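ESAT-6-like protein SAG1039 (Streptococcus agalactiae serogroup V, PDB 3GWK) is a homodimeric WXG100-family protein that is probably exported by a type VII (Esx) secretion system, as ESAT-6-like proteins typically are. Local coordinates at the interface of chains A and B. Residues are numbered along the deposited sequence; one frame, centred on the assembly and turned at random. Chains: chain A/B, Putative uncharacterized protein SAG1039.

Contact 1: the interface of chains A and B. Residues chain A 30, 33-34; chain B 19, 23, 26-27, 71.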
# COMPACT_ATOMS: atom_id res chain seq x y z
N VAL A 30 3.90 0.05 5.30
CA VAL A 30 2.67 -0.55 5.83
C VAL A 30 2.82 -2.08 5.80
O VAL A 30 2.53 -2.78 6.79
CB VAL A 30 1.43 -0.11 5.06
CG1 VAL A 30 0.20 -0.99 5.53
CG2 VAL A 30 1.13 1.33 5.28
N LEU A 33 5.25 -3.38 8.51
CA LEU A 33 4.71 -3.27 9.82
C LEU A 33 3.66 -4.34 10.13
O LEU A 33 3.66 -4.97 11.21
CB LEU A 33 4.05 -1.88 10.02
CG LEU A 33 3.46 -1.67 11.38
CD1 LEU A 33 4.63 -1.48 12.38
CD2 LEU A 33 2.52 -0.50 11.35
N LEU A 34 2.74 -4.51 9.20
CA LEU A 34 1.63 -5.44 9.42
C LEU A 34 2.03 -6.92 9.22
O LEU A 34 1.39 -7.79 9.79
CB LEU A 34 0.45 -5.06 8.54
CG LEU A 34 -0.13 -3.65 8.90
CD1 LEU A 34 -1.30 -3.33 8.06
CD2 LEU A 34 -0.52 -3.62 10.41
N LYS B 19 -3.04 -0.34 14.23
CA LYS B 19 -2.06 -0.37 13.14
C LYS B 19 -2.68 -0.85 11.84
O LYS B 19 -2.37 -0.41 10.75
CB LYS B 19 -0.85 -1.26 13.54
CG LYS B 19 -0.12 -0.73 14.78
CD LYS B 19 1.03 -1.67 15.26
CE LYS B 19 1.58 -1.02 16.62
NZ LYS B 19 2.54 -1.84 17.27
N GLY B 23 -3.00 1.42 8.61
CA GLY B 23 -2.39 0.93 7.39
C GLY B 23 -3.36 0.88 6.25
O GLY B 23 -3.02 1.19 5.09
N GLN B 26 -3.78 4.34 4.86
CA GLN B 26 -2.58 4.79 4.12
C GLN B 26 -2.51 4.14 2.75
O GLN B 26 -2.22 4.80 1.75
CB GLN B 26 -1.35 4.42 4.92
CG GLN B 26 -0.05 4.73 4.31
CD GLN B 26 0.19 6.20 4.03
OE1 GLN B 26 -0.15 6.78 2.93
NE2 GLN B 26 0.86 6.79 4.96
N VAL B 27 -2.79 2.85 2.70
CA VAL B 27 -2.80 2.14 1.40
C VAL B 27 -3.88 2.72 0.47
O VAL B 27 -3.64 3.00 -0.72
CB VAL B 27 -3.04 0.62 1.62
CG1 VAL B 27 -3.34 -0.04 0.33
CG2 VAL B 27 -1.78 0.04 2.29
N LEU B 71 -7.41 -5.43 5.80
CA LEU B 71 -6.81 -4.79 6.96
C LEU B 71 -7.92 -4.20 7.87
O LEU B 71 -7.87 -4.32 9.13
CB LEU B 71 -5.84 -3.71 6.56
CG LEU B 71 -4.61 -4.15 5.79
CD1 LEU B 71 -3.72 -2.96 5.51
CD2 LEU B 71 -3.93 -5.41 6.19
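The backbone oxygen of B:Lys19 is gripped within its own helix, 2.9 Å from B:Gly23 N, the one-turn spacing of helix 10-44, and by nothing polar from chain A. What B:Lys19 O meets from across the interface is a methyl, A:Leu34 CD2, at 3.7 Å. No nitrogen or oxygen bonds between the chains here, so the patch is held by packing alone.

A:Val30 hides the most surface in this patch (44 Å²). With CG1 anti to its backbone N (chi1 170°), its two methyls straddle a step of the opposing helix. A:Val30 CG1 sits 3.7 Å from B:Gly23 CA, where the lack of a side chain allows a close approach to the backbone, and it also meets B:Val27 CG2. A:Val30 CG2 lies 3.7 Å from B:Gln26 CG, the two side chains crossing obliquely.

One turn further, A:Leu34 carries CG beside its backbone N (chi1 -63°) and splits its branches. CD2 packs against the B:Lys19 backbone and CB, whereas A:Leu34 CD1 goes tip to tip with B:Leu71 CD1 at 3.5 Å, reaching helix 51-97. A:Leu33, its CG anti to the backbone N, crosses B:Lys19 at about a right angle and touches CB with CD2 at 4.1 Å. The extended lysine contributes the root of its chain here. These apolar contacts are part of the packing that joins the helical hairpins of the two subunits into the four-helix bundle of the homodimer.

Contact 2: the interface of chains A and B. Residues chain A 5-8; chain B 43-46.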
# COMPACT_ATOMS: atom_id res chain seq x y z
N GLN A 5 4.37 13.34 -28.48
CA GLN A 5 3.30 12.68 -27.73
C GLN A 5 3.26 13.07 -26.27
O GLN A 5 2.18 12.98 -25.67
CB GLN A 5 3.48 11.20 -27.86
CG GLN A 5 3.15 10.74 -29.27
CD GLN A 5 3.44 9.28 -29.48
OE1 GLN A 5 4.56 8.82 -29.14
NE2 GLN A 5 2.46 8.53 -30.04
N ILE A 6 4.38 13.50 -25.68
CA ILE A 6 4.43 13.82 -24.24
C ILE A 6 4.14 15.30 -24.05
O ILE A 6 4.89 16.15 -24.61
CB ILE A 6 5.79 13.43 -23.61
CG1 ILE A 6 5.98 11.91 -23.69
CG2 ILE A 6 5.85 13.93 -22.16
CD1 ILE A 6 7.36 11.47 -23.28
N LYS A 7 3.10 15.63 -23.30
CA LYS A 7 2.79 17.02 -23.03
C LYS A 7 3.28 17.53 -21.70
O LYS A 7 3.36 18.73 -21.49
CB LYS A 7 1.30 17.26 -23.03
CG LYS A 7 0.61 16.23 -23.75
CD LYS A 7 0.76 16.20 -25.22
CE LYS A 7 -0.13 15.06 -25.76
NZ LYS A 7 -1.44 14.96 -24.99
N LEU A 8 3.61 16.62 -20.78
CA LEU A 8 4.16 17.00 -19.48
C LEU A 8 5.58 17.52 -19.67
O LEU A 8 6.38 16.92 -20.37
CB LEU A 8 4.20 15.87 -18.48
CG LEU A 8 2.80 15.30 -18.16
CD1 LEU A 8 2.96 14.11 -17.16
CD2 LEU A 8 1.87 16.37 -17.64
N GLU B 43 -3.72 11.13 -19.99
CA GLU B 43 -4.21 12.27 -20.79
C GLU B 43 -3.10 13.14 -21.41
O GLU B 43 -3.30 13.86 -22.41
CB GLU B 43 -5.13 13.10 -19.89
CG GLU B 43 -6.34 12.31 -19.43
CD GLU B 43 -7.16 11.77 -20.64
OE1 GLU B 43 -7.48 12.58 -21.54
OE2 GLU B 43 -7.45 10.54 -20.72
N ASN B 44 -1.93 13.09 -20.82
CA ASN B 44 -0.83 13.95 -21.19
C ASN B 44 0.34 13.19 -21.87
O ASN B 44 1.39 13.79 -22.06
CB ASN B 44 -0.32 14.72 -20.04
CG ASN B 44 -1.26 15.79 -19.61
OD1 ASN B 44 -1.39 16.84 -20.29
ND2 ASN B 44 -2.00 15.52 -18.54
N TRP B 45 0.11 11.95 -22.24
CA TRP B 45 1.06 11.13 -22.99
C TRP B 45 0.25 10.36 -24.07
O TRP B 45 -0.35 9.33 -23.82
CB TRP B 45 1.81 10.18 -22.05
CG TRP B 45 3.02 9.61 -22.68
CD1 TRP B 45 3.30 9.51 -24.02
CD2 TRP B 45 4.10 8.97 -22.01
NE1 TRP B 45 4.49 8.88 -24.18
CE2 TRP B 45 5.02 8.57 -22.98
CE3 TRP B 45 4.43 8.78 -20.65
CZ2 TRP B 45 6.25 7.97 -22.65
CZ3 TRP B 45 5.64 8.17 -20.35
CH2 TRP B 45 6.52 7.77 -21.34
N ASP B 46 0.23 10.90 -25.26
CA ASP B 46 -0.55 10.30 -26.33
C ASP B 46 0.14 9.02 -26.75
O ASP B 46 1.37 8.95 -26.77
CB ASP B 46 -0.66 11.24 -27.53
CG ASP B 46 -1.50 12.48 -27.25
OD1 ASP B 46 -2.31 12.47 -26.30
OD2 ASP B 46 -1.37 13.47 -28.04
O HOH W 1 5.77 8.23 -26.71
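Two chi1 angles bring the key pair together: A:Ile6 carries CG1 beside its backbone N (-64°), and B:Trp45 has CG anti to its own N (-164°). The two side chains therefore run alongside each other, pointing the same way. A:Ile6 CG1 comes down on one face of the B:Trp45 indole, 3.5 Å from the centroid of the five-membered ring, in a CH-pi contact, while A:Ile6 CD1 reaches on along the CE2-CZ2 rim, 3.7 Å from B:Trp45 CZ2.

Water 1 lies in the ring plane at the rim, hydrogen-bonded to B:Trp45 NE1 at 2.9 Å and nearly straight (177° at H). Water 1 also lies 2.8 Å from OE1, the side-chain amide oxygen of A:Gln5. This bridge, with the isoleucine on the face, should help to hold the ring's rotation.

The backbones flank this pair as a short antiparallel beta bridge. A:Lys7 N donates to B:Asn44 O at 2.8 Å, nearly straight and in the carbonyl plane. B:Asp46 N donates to A:Gln5 O at 2.9 Å, but stands above that carbonyl plane.

A:Lys7 bends at chi2 and chi4, and its chi1 is nearly eclipsed. Its NZ forms a salt bridge to B:Asp46 OD1 at 3.0 Å, coming from above the carboxylate plane. Such a neighbour would favour the ionised aspartate. On the far flank A:Leu8 CD2 crosses B:Asn44 at about a right angle, 3.6 Å from CB.

B:Trp45 is the tryptophan of the Trp-Xaa-Gly motif that names the family, with B:Asp46 in the middle position. The site thus ties the N-terminal segment of one subunit to the hairpin turn of the other, closing an end of the homodimer.

About 34 Å separates the C-alpha centres of contact 1 and contact 2. Helix 10-44 of chain B runs through both: its middle serves contact 1 and its last residues serve contact 2. Chain A gives the same helix to contact 1 and the segment leading into it to contact 2, so the two copies of helix 10-44 run antiparallel. The modes differ, with apolar packing in the middle of the bundle and backbone bonds, charge and an aromatic face at its end. Two-fold symmetry repeats each contact with the chains exchanged, placing WXG turns at both ends of the dimer.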